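Local atomic coordinates of arabinan endo-1,5-alpha-l-arabinosidase A (Cellvibrio cellulosa, PDB entry 1GYH), a protein that cleaves the alpha-1,5-arabinofuranosyl bonds of linear arabinan, releasing almost exclusively arabinotriose, and so helps to degrade the plant cell wall. Residues 8-16 with 66-76; 88-97 with 109-120. All blocks are in the same frame, centred on the assembly; numbering follows the deposited sequence.

Interaction 1: residues 8-16 with 66-76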
loop_
_atom_site.group_PDB
_atom_site.type_symbol
_atom_site.label_atom_id
_atom_site.label_comp_id
_atom_site.label_asym_id
_atom_site.label_seq_id
_atom_site.Cartn_x
_atom_site.Cartn_y
_atom_site.Cartn_z
ATOM N N HIS A 8 10.276 1.189 -1.287
ATOM C CA HIS A 8 9.554 0.848 -0.061
ATOM C C HIS A 8 8.084 1.124 -0.339
ATOM O O HIS A 8 7.717 2.222 -0.813
ATOM C CB HIS A 8 10.061 1.734 1.128
ATOM C CG HIS A 8 10.023 1.066 2.472
ATOM N ND1 HIS A 8 9.054 1.357 3.414
ATOM C CD2 HIS A 8 10.863 0.163 3.060
ATOM C CE1 HIS A 8 9.283 0.647 4.512
ATOM N NE2 HIS A 8 10.382 -0.079 4.328
ATOM N N ASP A 9 7.231 0.144 -0.056
ATOM C CA ASP A 9 5.779 0.301 -0.139
ATOM C C ASP A 9 5.315 0.493 -1.605
ATOM O O ASP A 9 4.531 1.376 -1.869
ATOM C CB ASP A 9 5.264 1.450 0.782
ATOM C CG ASP A 9 5.935 1.453 2.164
ATOM O OD1 ASP A 9 6.023 0.351 2.799
ATOM O OD2 ASP A 9 6.406 2.507 2.677
ATOM N N PRO A 10 5.753 -0.363 -2.534
ATOM C CA PRO A 10 5.529 -0.134 -3.974
ATOM C C PRO A 10 4.121 -0.397 -4.482
ATOM O O PRO A 10 3.412 -1.276 -3.984
ATOM C CB PRO A 10 6.504 -1.087 -4.637
ATOM C CG PRO A 10 6.485 -2.253 -3.724
ATOM C CD PRO A 10 6.493 -1.613 -2.300
ATOM N N VAL A 11 3.736 0.428 -5.445
ATOM C CA VAL A 11 2.552 0.228 -6.270
ATOM C C VAL A 11 2.903 0.486 -7.752
ATOM O O VAL A 11 3.933 1.113 -8.082
ATOM C CB VAL A 11 1.381 1.110 -5.838
ATOM C CG1 VAL A 11 0.869 0.714 -4.430
ATOM C CG2 VAL A 11 1.755 2.616 -5.940
ATOM N N MET A 12 2.045 -0.005 -8.655
ATOM C CA MET A 12 2.332 0.047 -10.105
ATOM C C MET A 12 1.059 0.233 -10.903
ATOM O O MET A 12 -0.041 -0.116 -10.443
ATOM C CB MET A 12 3.008 -1.249 -10.603
ATOM C CG MET A 12 4.440 -1.497 -10.145
ATOM S SD MET A 12 5.189 -3.082 -10.665
ATOM C CE MET A 12 5.034 -3.009 -12.367
ATOM N N THR A 13 1.233 0.764 -12.105
ATOM C CA THR A 13 0.187 0.872 -13.119
ATOM C C THR A 13 0.772 0.923 -14.529
ATOM O O THR A 13 1.954 1.155 -14.706
ATOM C CB THR A 13 -0.738 2.069 -12.810
ATOM O OG1 THR A 13 -2.037 1.789 -13.320
ATOM C CG2 THR A 13 -0.288 3.400 -13.438
ATOM N N ARG A 14 -0.058 0.740 -15.538
ATOM C CA ARG A 14 0.392 0.800 -16.920
ATOM C C ARG A 14 -0.410 1.866 -17.650
ATOM O O ARG A 14 -1.643 1.910 -17.537
ATOM C CB ARG A 14 0.212 -0.561 -17.628
ATOM C CG ARG A 14 0.712 -0.588 -19.063
ATOM C CD ARG A 14 0.762 -1.961 -19.827
ATOM N NE ARG A 14 1.933 -2.034 -20.740
ATOM C CZ ARG A 14 2.208 -3.042 -21.602
ATOM N NH1 ARG A 14 1.394 -4.075 -21.725
ATOM N NH2 ARG A 14 3.306 -3.007 -22.346
ATOM N N GLU A 15 0.302 2.716 -18.391
ATOM C CA GLU A 15 -0.296 3.663 -19.324
ATOM C C GLU A 15 0.213 3.368 -20.712
ATOM O O GLU A 15 1.412 3.510 -20.992
ATOM C CB GLU A 15 0.079 5.102 -18.953
ATOM C CG GLU A 15 -0.538 6.176 -19.874
ATOM C CD GLU A 15 -0.138 7.608 -19.554
ATOM O OE1 GLU A 15 0.916 7.854 -18.924
ATOM O OE2 GLU A 15 -0.901 8.517 -19.921
ATOM N N GLY A 16 -0.692 2.990 -21.618
ATOM C CA GLY A 16 -0.279 2.571 -22.950
ATOM C C GLY A 16 0.717 1.419 -22.860
ATOM O O GLY A 16 0.427 0.399 -22.242
ATOM N N ALA A 66 3.858 5.493 1.349
ATOM C CA ALA A 66 2.831 4.463 1.025
ATOM C C ALA A 66 1.797 4.918 -0.010
ATOM O O ALA A 66 0.595 4.984 0.240
ATOM C CB ALA A 66 2.170 3.971 2.343
ATOM N N PRO A 67 2.263 5.209 -1.215
ATOM C CA PRO A 67 1.376 5.712 -2.236
ATOM C C PRO A 67 0.389 4.596 -2.720
ATOM O O PRO A 67 0.658 3.383 -2.558
ATOM C CB PRO A 67 2.335 6.094 -3.366
ATOM C CG PRO A 67 3.521 5.209 -3.204
ATOM C CD PRO A 67 3.641 5.019 -1.710
ATOM N N ASP A 68 -0.752 5.021 -3.238
ATOM C CA ASP A 68 -1.564 4.147 -4.104
ATOM C C ASP A 68 -1.861 4.847 -5.409
ATOM O O ASP A 68 -2.169 6.079 -5.428
ATOM C CB ASP A 68 -2.876 3.675 -3.420
ATOM C CG ASP A 68 -3.443 2.398 -4.074
ATOM O OD1 ASP A 68 -2.672 1.456 -4.361
ATOM O OD2 ASP A 68 -4.639 2.236 -4.315
ATOM N N ILE A 69 -1.753 4.093 -6.513
ATOM C CA ILE A 69 -2.095 4.653 -7.834
ATOM C C ILE A 69 -3.391 4.001 -8.343
ATOM O O ILE A 69 -3.553 2.766 -8.237
ATOM C CB ILE A 69 -0.879 4.538 -8.815
ATOM C CG1 ILE A 69 -1.168 5.225 -10.147
ATOM C CG2 ILE A 69 -0.490 3.077 -9.092
ATOM C CD1 ILE A 69 -1.204 6.776 -10.055
ATOM N N TYR A 70 -4.315 4.835 -8.849
ATOM C CA TYR A 70 -5.627 4.387 -9.294
ATOM C C TYR A 70 -6.066 5.157 -10.520
ATOM O O TYR A 70 -6.075 6.389 -10.510
ATOM C CB TYR A 70 -6.655 4.571 -8.183
ATOM C CG TYR A 70 -8.021 3.936 -8.458
ATOM C CD1 TYR A 70 -8.199 2.542 -8.396
ATOM C CD2 TYR A 70 -9.129 4.731 -8.748
ATOM C CE1 TYR A 70 -9.449 1.962 -8.662
ATOM C CE2 TYR A 70 -10.373 4.168 -8.988
ATOM C CZ TYR A 70 -10.536 2.777 -8.946
ATOM O OH TYR A 70 -11.802 2.211 -9.226
ATOM N N GLN A 71 -6.433 4.429 -11.585
ATOM C CA GLN A 71 -6.984 5.024 -12.801
ATOM C C GLN A 71 -8.537 5.089 -12.765
ATOM O O GLN A 71 -9.220 4.096 -12.426
ATOM C CB GLN A 71 -6.508 4.247 -14.047
ATOM C CG GLN A 71 -4.995 4.289 -14.222
ATOM C CD GLN A 71 -4.498 3.816 -15.555
ATOM O OE1 GLN A 71 -5.039 4.212 -16.597
ATOM N NE2 GLN A 71 -3.418 3.001 -15.543
ATOM N N HIS A 72 -9.084 6.246 -13.110
ATOM C CA HIS A 72 -10.519 6.522 -13.004
ATOM C C HIS A 72 -10.907 7.623 -13.970
ATOM O O HIS A 72 -10.351 8.718 -13.904
ATOM C CB HIS A 72 -10.858 6.979 -11.590
ATOM C CG HIS A 72 -12.306 7.311 -11.374
ATOM N ND1 HIS A 72 -13.266 6.349 -11.140
ATOM C CD2 HIS A 72 -12.950 8.507 -11.321
ATOM C CE1 HIS A 72 -14.441 6.934 -10.970
ATOM N NE2 HIS A 72 -14.280 8.244 -11.078
ATOM N N LYS A 73 -11.863 7.328 -14.858
ATOM C CA LYS A 73 -12.362 8.250 -15.893
ATOM C C LYS A 73 -11.261 9.023 -16.638
ATOM O O LYS A 73 -11.372 10.230 -16.844
ATOM C CB LYS A 73 -13.412 9.227 -15.329
ATOM C CG LYS A 73 -14.700 8.587 -14.781
ATOM C CD LYS A 73 -15.701 9.636 -14.323
ATOM C CE LYS A 73 -16.731 9.084 -13.366
ATOM N NZ LYS A 73 -17.712 8.219 -14.061
ATOM N N GLY A 74 -10.219 8.330 -17.079
ATOM C CA GLY A 74 -9.214 8.972 -17.908
ATOM C C GLY A 74 -8.102 9.690 -17.145
ATOM O O GLY A 74 -7.103 10.091 -17.760
ATOM N N LEU A 75 -8.243 9.806 -15.819
ATOM C CA LEU A 75 -7.220 10.432 -14.968
ATOM C C LEU A 75 -6.436 9.458 -14.084
ATOM O O LEU A 75 -6.856 8.303 -13.848
ATOM C CB LEU A 75 -7.883 11.467 -14.064
ATOM C CG LEU A 75 -8.650 12.592 -14.732
ATOM C CD1 LEU A 75 -9.224 13.491 -13.655
ATOM C CD2 LEU A 75 -7.766 13.376 -15.691
ATOM N N PHE A 76 -5.318 9.955 -13.550
ATOM C CA PHE A 76 -4.460 9.196 -12.629
ATOM C C PHE A 76 -4.548 9.839 -11.219
ATOM O O PHE A 76 -4.218 11.017 -11.070
ATOM C CB PHE A 76 -3.004 9.171 -13.136
ATOM C CG PHE A 76 -2.822 8.443 -14.426
ATOM C CD1 PHE A 76 -3.096 9.056 -15.634
ATOM C CD2 PHE A 76 -2.438 7.117 -14.433
ATOM C CE1 PHE A 76 -2.937 8.370 -16.858
ATOM C CE2 PHE A 76 -2.279 6.429 -15.643
ATOM C CZ PHE A 76 -2.553 7.047 -16.843
HETATM O O HOH W 1 1.745 1.763 -0.853
#
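The amide of Q71 reaches across to strand 11-15 and spends both N-H groups of NE2 there: one goes to T13 OG1 at 2.9 Å, nearly straight at 164°, the other to R14 O, also 2.9 Å from NE2 and met from above the carbonyl plane. Both acceptors lie close to the amide plane, so the pair fixes the rotation of the group. T13 presents OG1 because its hydroxyl is anti to the backbone N (chi1 -151°); its methyl CG2 is thereby left to approach I69 CG1 and the edge of the F76 ring. The chain of E15 crosses that ring at about a right angle, CD standing 3.7 Å from F76 CZ, while its carboxylate turns to T99 and L100. Strands 11-15 and 66-72 run roughly parallel, 22° apart, yet they belong to neighbouring blades of the five-bladed beta-propeller, joined by side-chain packing and the two bonds of Q71, not by backbone pairing. Branched V11 fills the middle, its CG2 lying 3.9 Å from I69 CG2. Nearer the propeller centre a water sits between two backbone carbonyls, 3.0 Å from D9 O and 2.6 Å from P67 O. D9, probably the proton acceptor of catalysis, rests its CB 3.9 Å from A66 CA, where a small residue suits the close approach; its OD2 accepts from H8 ND1 and is also hydrogen-bonded to T24.

Interaction 2: residues 88-97 with 109-120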
loop_
_atom_site.group_PDB
_atom_site.type_symbol
_atom_site.label_atom_id
_atom_site.label_comp_id
_atom_site.label_asym_id
_atom_site.label_seq_id
_atom_site.Cartn_x
_atom_site.Cartn_y
_atom_site.Cartn_z
ATOM N N ASN A 88 0.286 9.135 15.381
ATOM C CA ASN A 88 -0.838 9.164 14.446
ATOM C C ASN A 88 -1.274 10.561 14.097
ATOM O O ASN A 88 -2.430 10.780 13.815
ATOM C CB ASN A 88 -2.010 8.246 14.882
ATOM C CG ASN A 88 -2.747 8.733 16.129
ATOM O OD1 ASN A 88 -2.175 9.385 17.024
ATOM N ND2 ASN A 88 -4.041 8.393 16.199
ATOM N N THR A 89 -0.330 11.506 14.134
ATOM C CA THR A 89 -0.490 12.823 13.514
ATOM C C THR A 89 -0.230 12.630 12.005
ATOM O O THR A 89 0.924 12.744 11.516
ATOM C CB THR A 89 0.515 13.822 14.066
ATOM O OG1 THR A 89 1.865 13.305 13.932
ATOM C CG2 THR A 89 0.280 14.094 15.614
ATOM N N SER A 90 -1.299 12.287 11.286
ATOM C CA SER A 90 -1.172 11.757 9.915
ATOM C C SER A 90 -2.370 12.142 9.073
ATOM O O SER A 90 -3.464 12.405 9.593
ATOM C CB SER A 90 -1.124 10.221 9.901
ATOM O OG SER A 90 -0.157 9.708 10.802
ATOM N N ALA A 91 -2.147 12.178 7.773
ATOM C CA ALA A 91 -3.230 12.425 6.831
ATOM C C ALA A 91 -2.884 11.814 5.472
ATOM O O ALA A 91 -1.695 11.779 5.056
ATOM C CB ALA A 91 -3.508 13.923 6.657
ATOM N N ILE A 92 -3.948 11.378 4.798
ATOM C CA ILE A 92 -3.878 10.914 3.410
ATOM C C ILE A 92 -4.381 11.994 2.485
ATOM O O ILE A 92 -5.491 12.525 2.652
ATOM C CB ILE A 92 -4.666 9.589 3.246
ATOM C CG1 ILE A 92 -3.984 8.465 4.003
ATOM C CG2 ILE A 92 -4.791 9.234 1.766
ATOM C CD1 ILE A 92 -4.930 7.265 4.349
ATOM N N GLY A 93 -3.529 12.352 1.533
ATOM C CA GLY A 93 -3.848 13.286 0.489
ATOM C C GLY A 93 -4.023 12.605 -0.876
ATOM O O GLY A 93 -3.722 11.430 -1.029
ATOM N N VAL A 94 -4.490 13.362 -1.846
ATOM C CA VAL A 94 -4.503 12.879 -3.232
ATOM C C VAL A 94 -4.150 13.967 -4.231
ATOM O O VAL A 94 -4.642 15.096 -4.136
ATOM C CB VAL A 94 -5.863 12.181 -3.567
ATOM C CG1 VAL A 94 -7.007 13.123 -3.525
ATOM C CG2 VAL A 94 -5.785 11.463 -4.932
ATOM N N THR A 95 -3.256 13.625 -5.160
ATOM C CA THR A 95 -2.903 14.480 -6.271
ATOM C C THR A 95 -3.177 13.763 -7.612
ATOM O O THR A 95 -3.009 12.565 -7.725
ATOM C CB THR A 95 -1.422 14.982 -6.115
ATOM O OG1 THR A 95 -1.051 15.865 -7.184
ATOM C CG2 THR A 95 -0.418 13.836 -6.138
ATOM N N VAL A 96 -3.599 14.527 -8.602
ATOM C CA VAL A 96 -4.153 14.015 -9.864
ATOM C C VAL A 96 -3.403 14.555 -11.056
ATOM O O VAL A 96 -3.002 15.712 -11.066
ATOM C CB VAL A 96 -5.628 14.386 -9.962
ATOM C CG1 VAL A 96 -6.304 13.686 -11.157
ATOM C CG2 VAL A 96 -6.332 13.968 -8.695
ATOM N N ASN A 97 -3.208 13.703 -12.058
ATOM C CA ASN A 97 -2.546 14.060 -13.308
ATOM C C ASN A 97 -3.364 13.468 -14.492
ATOM O O ASN A 97 -4.018 12.415 -14.346
ATOM C CB ASN A 97 -1.143 13.462 -13.308
ATOM C CG ASN A 97 -0.170 14.210 -14.215
ATOM O OD1 ASN A 97 -0.547 14.763 -15.251
ATOM N ND2 ASN A 97 1.101 14.209 -13.833
ATOM N N TRP A 109 0.987 17.246 -11.994
ATOM C CA TRP A 109 0.332 16.845 -10.762
ATOM C C TRP A 109 -0.336 18.018 -10.036
ATOM O O TRP A 109 0.301 19.045 -9.757
ATOM C CB TRP A 109 1.336 16.147 -9.819
ATOM C CG TRP A 109 1.830 14.838 -10.317
ATOM C CD1 TRP A 109 3.035 14.589 -10.902
ATOM C CD2 TRP A 109 1.125 13.602 -10.319
ATOM N NE1 TRP A 109 3.122 13.267 -11.260
ATOM C CE2 TRP A 109 1.966 12.638 -10.905
ATOM C CE3 TRP A 109 -0.145 13.202 -9.881
ATOM C CZ2 TRP A 109 1.576 11.301 -11.095
ATOM C CZ3 TRP A 109 -0.539 11.836 -10.064
ATOM C CH2 TRP A 109 0.338 10.920 -10.643
ATOM N N GLU A 110 -1.629 17.854 -9.726
ATOM C CA GLU A 110 -2.430 18.871 -9.075
ATOM C C GLU A 110 -2.989 18.339 -7.770
ATOM O O GLU A 110 -3.832 17.444 -7.744
ATOM C CB GLU A 110 -3.550 19.362 -10.013
ATOM C CG GLU A 110 -3.018 19.761 -11.387
ATOM C CD GLU A 110 -4.009 20.501 -12.261
ATOM O OE1 GLU A 110 -5.191 20.659 -11.876
ATOM O OE2 GLU A 110 -3.586 20.938 -13.341
ATOM N N ASP A 111 -2.534 18.911 -6.661
ATOM C CA ASP A 111 -2.932 18.411 -5.337
ATOM C C ASP A 111 -4.364 18.832 -5.052
ATOM O O ASP A 111 -4.743 19.958 -5.316
ATOM C CB ASP A 111 -2.012 18.976 -4.243
ATOM C CG ASP A 111 -2.214 18.312 -2.903
ATOM O OD1 ASP A 111 -2.563 17.099 -2.851
ATOM O OD2 ASP A 111 -2.023 18.923 -1.837
ATOM N N LYS A 112 -5.127 17.918 -4.487
ATOM C CA LYS A 112 -6.508 18.126 -4.125
ATOM C C LYS A 112 -6.699 18.158 -2.596
ATOM O O LYS A 112 -7.822 18.337 -2.104
ATOM C CB LYS A 112 -7.356 17.008 -4.777
ATOM C CG LYS A 112 -7.166 16.891 -6.320
ATOM C CD LYS A 112 -7.546 18.148 -7.044
ATOM C CE LYS A 112 -7.324 18.041 -8.542
ATOM N NZ LYS A 112 -7.803 19.231 -9.270
ATOM N N GLY A 113 -5.598 17.988 -1.837
ATOM C CA GLY A 113 -5.633 18.112 -0.378
ATOM C C GLY A 113 -5.972 16.834 0.402
ATOM O O GLY A 113 -5.813 15.691 -0.073
ATOM N N ILE A 114 -6.441 17.037 1.629
ATOM C CA ILE A 114 -6.606 15.993 2.587
ATOM C C ILE A 114 -7.915 15.236 2.395
ATOM O O ILE A 114 -8.995 15.820 2.452
ATOM C CB ILE A 114 -6.544 16.567 4.031
ATOM C CG1 ILE A 114 -5.133 17.167 4.290
ATOM C CG2 ILE A 114 -6.929 15.504 5.021
ATOM C CD1 ILE A 114 -5.086 17.985 5.582
ATOM N N VAL A 115 -7.781 13.929 2.196
ATOM C CA VAL A 115 -8.913 13.004 2.111
ATOM C C VAL A 115 -9.397 12.653 3.513
ATOM O O VAL A 115 -10.568 12.755 3.825
ATOM C CB VAL A 115 -8.524 11.709 1.366
ATOM C CG1 VAL A 115 -9.714 10.759 1.257
ATOM C CG2 VAL A 115 -7.939 12.004 -0.061
ATOM N N ILE A 116 -8.474 12.243 4.367
ATOM C CA ILE A 116 -8.783 11.888 5.735
ATOM C C ILE A 116 -7.545 12.126 6.610
ATOM O O ILE A 116 -6.421 11.912 6.163
ATOM C CB ILE A 116 -9.270 10.415 5.776
ATOM C CG1 ILE A 116 -9.930 10.099 7.101
ATOM C CG2 ILE A 116 -8.158 9.439 5.366
ATOM C CD1 ILE A 116 -9.226 9.064 7.850
ATOM N N GLU A 117 -7.791 12.601 7.827
ATOM C CA GLU A 117 -6.732 12.904 8.815
ATOM C C GLU A 117 -7.063 12.263 10.181
ATOM O O GLU A 117 -8.168 12.382 10.678
ATOM C CB GLU A 117 -6.579 14.434 8.943
ATOM C CG GLU A 117 -5.592 14.870 10.058
ATOM C CD GLU A 117 -5.379 16.374 10.162
ATOM O OE1 GLU A 117 -5.858 17.144 9.268
ATOM O OE2 GLU A 117 -4.706 16.790 11.152
ATOM N N SER A 118 -6.084 11.632 10.795
ATOM C CA SER A 118 -6.204 11.145 12.147
ATOM C C SER A 118 -5.650 12.200 13.139
ATOM O O SER A 118 -4.639 12.884 12.858
ATOM C CB SER A 118 -5.453 9.806 12.329
ATOM O OG SER A 118 -4.096 9.814 11.860
ATOM N N VAL A 119 -6.324 12.279 14.277
ATOM C CA VAL A 119 -6.044 13.248 15.353
ATOM C C VAL A 119 -5.844 12.508 16.689
ATOM O O VAL A 119 -6.717 11.797 17.157
ATOM C CB VAL A 119 -7.154 14.287 15.503
ATOM C CG1 VAL A 119 -6.896 15.216 16.734
ATOM C CG2 VAL A 119 -7.321 15.128 14.263
ATOM N N PRO A 120 -4.676 12.637 17.300
ATOM C CA PRO A 120 -4.418 11.953 18.578
ATOM C C PRO A 120 -5.492 12.245 19.628
ATOM O O PRO A 120 -5.912 13.371 19.765
ATOM C CB PRO A 120 -3.049 12.532 19.022
ATOM C CG PRO A 120 -2.389 12.902 17.760
ATOM C CD PRO A 120 -3.499 13.378 16.801
#
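S118 OG donates to N88 O over 2.7 Å, coming from above the carbonyl plane; the hydroxyl gets there by sitting between its own backbone N and carbonyl carbon (chi1 51°). Beyond it runs a ladder of antiparallel backbone bonds: I92 N gives to I116 O, V94 N to G113 O and K112 N to V94 O, and V96 and E110 exchange a pair. I92 O accepts V115 N at 2.7 Å and, more weakly, I116 N, which makes V115 and I116 a classic beta bulge opposite I92. Strands 90-97 and 110-118 are the last two of one propeller blade, 110-118 at its edge; this edge strand is broken by bulges and turns a corner at V115. G113, with a positive phi that suits glycine, passes its carbonyl O within 3.2 Å of G93 CA, where the partner also has no side chain.

At the corner V115 is turned inward, CG2 lying 3.8 Å from V94 CG1. I92 and I116 lie side by side; I92 packs on M142 and F144, and I116 on F144, of strand 140-144 in the next blade. On the other face A91 CB meets I114 CG2 at 4.1 Å, and both residues also touch V56 of helix 53-56. W109 closes the far end: N97 CB sits 3.6 Å from the centroid of its six-membered ring, 12° off the normal, a CH-pi contact over the face, with the N97 amide plane steeply inclined to the ring at 78°. W109 NE1 is hydrogen-bonded to the hydroxyl of Y107, and N97 OD1 accepts from the backbone N of R108. At the opposite end P120 CG packs 3.6 Å from T89 CG2.

How the interactions relate
Interaction 1 closes before interaction 2 opens along the chain, and their centres lie 16 Å apart. The sheet of strands 25-26, 63-72, 75-82, 90-97 and 110-118 carries three of the four segments: 66-76 lies on strands 63-72 and 75-82, and 88-97 and 109-120 supply the last two. They meet directly where F76 N probably donates to N97 O at 2.9 Å, strands 75-82 and 90-97 being neighbours. Interaction 2 is the pairing of strands within one blade, whereas interaction 1 packs that blade against the preceding one through strand 11-15. Interaction 1 holds the likely catalytic D9, while S90 of interaction 2 hydrogen-bonds N126, a probable substrate-binding residue.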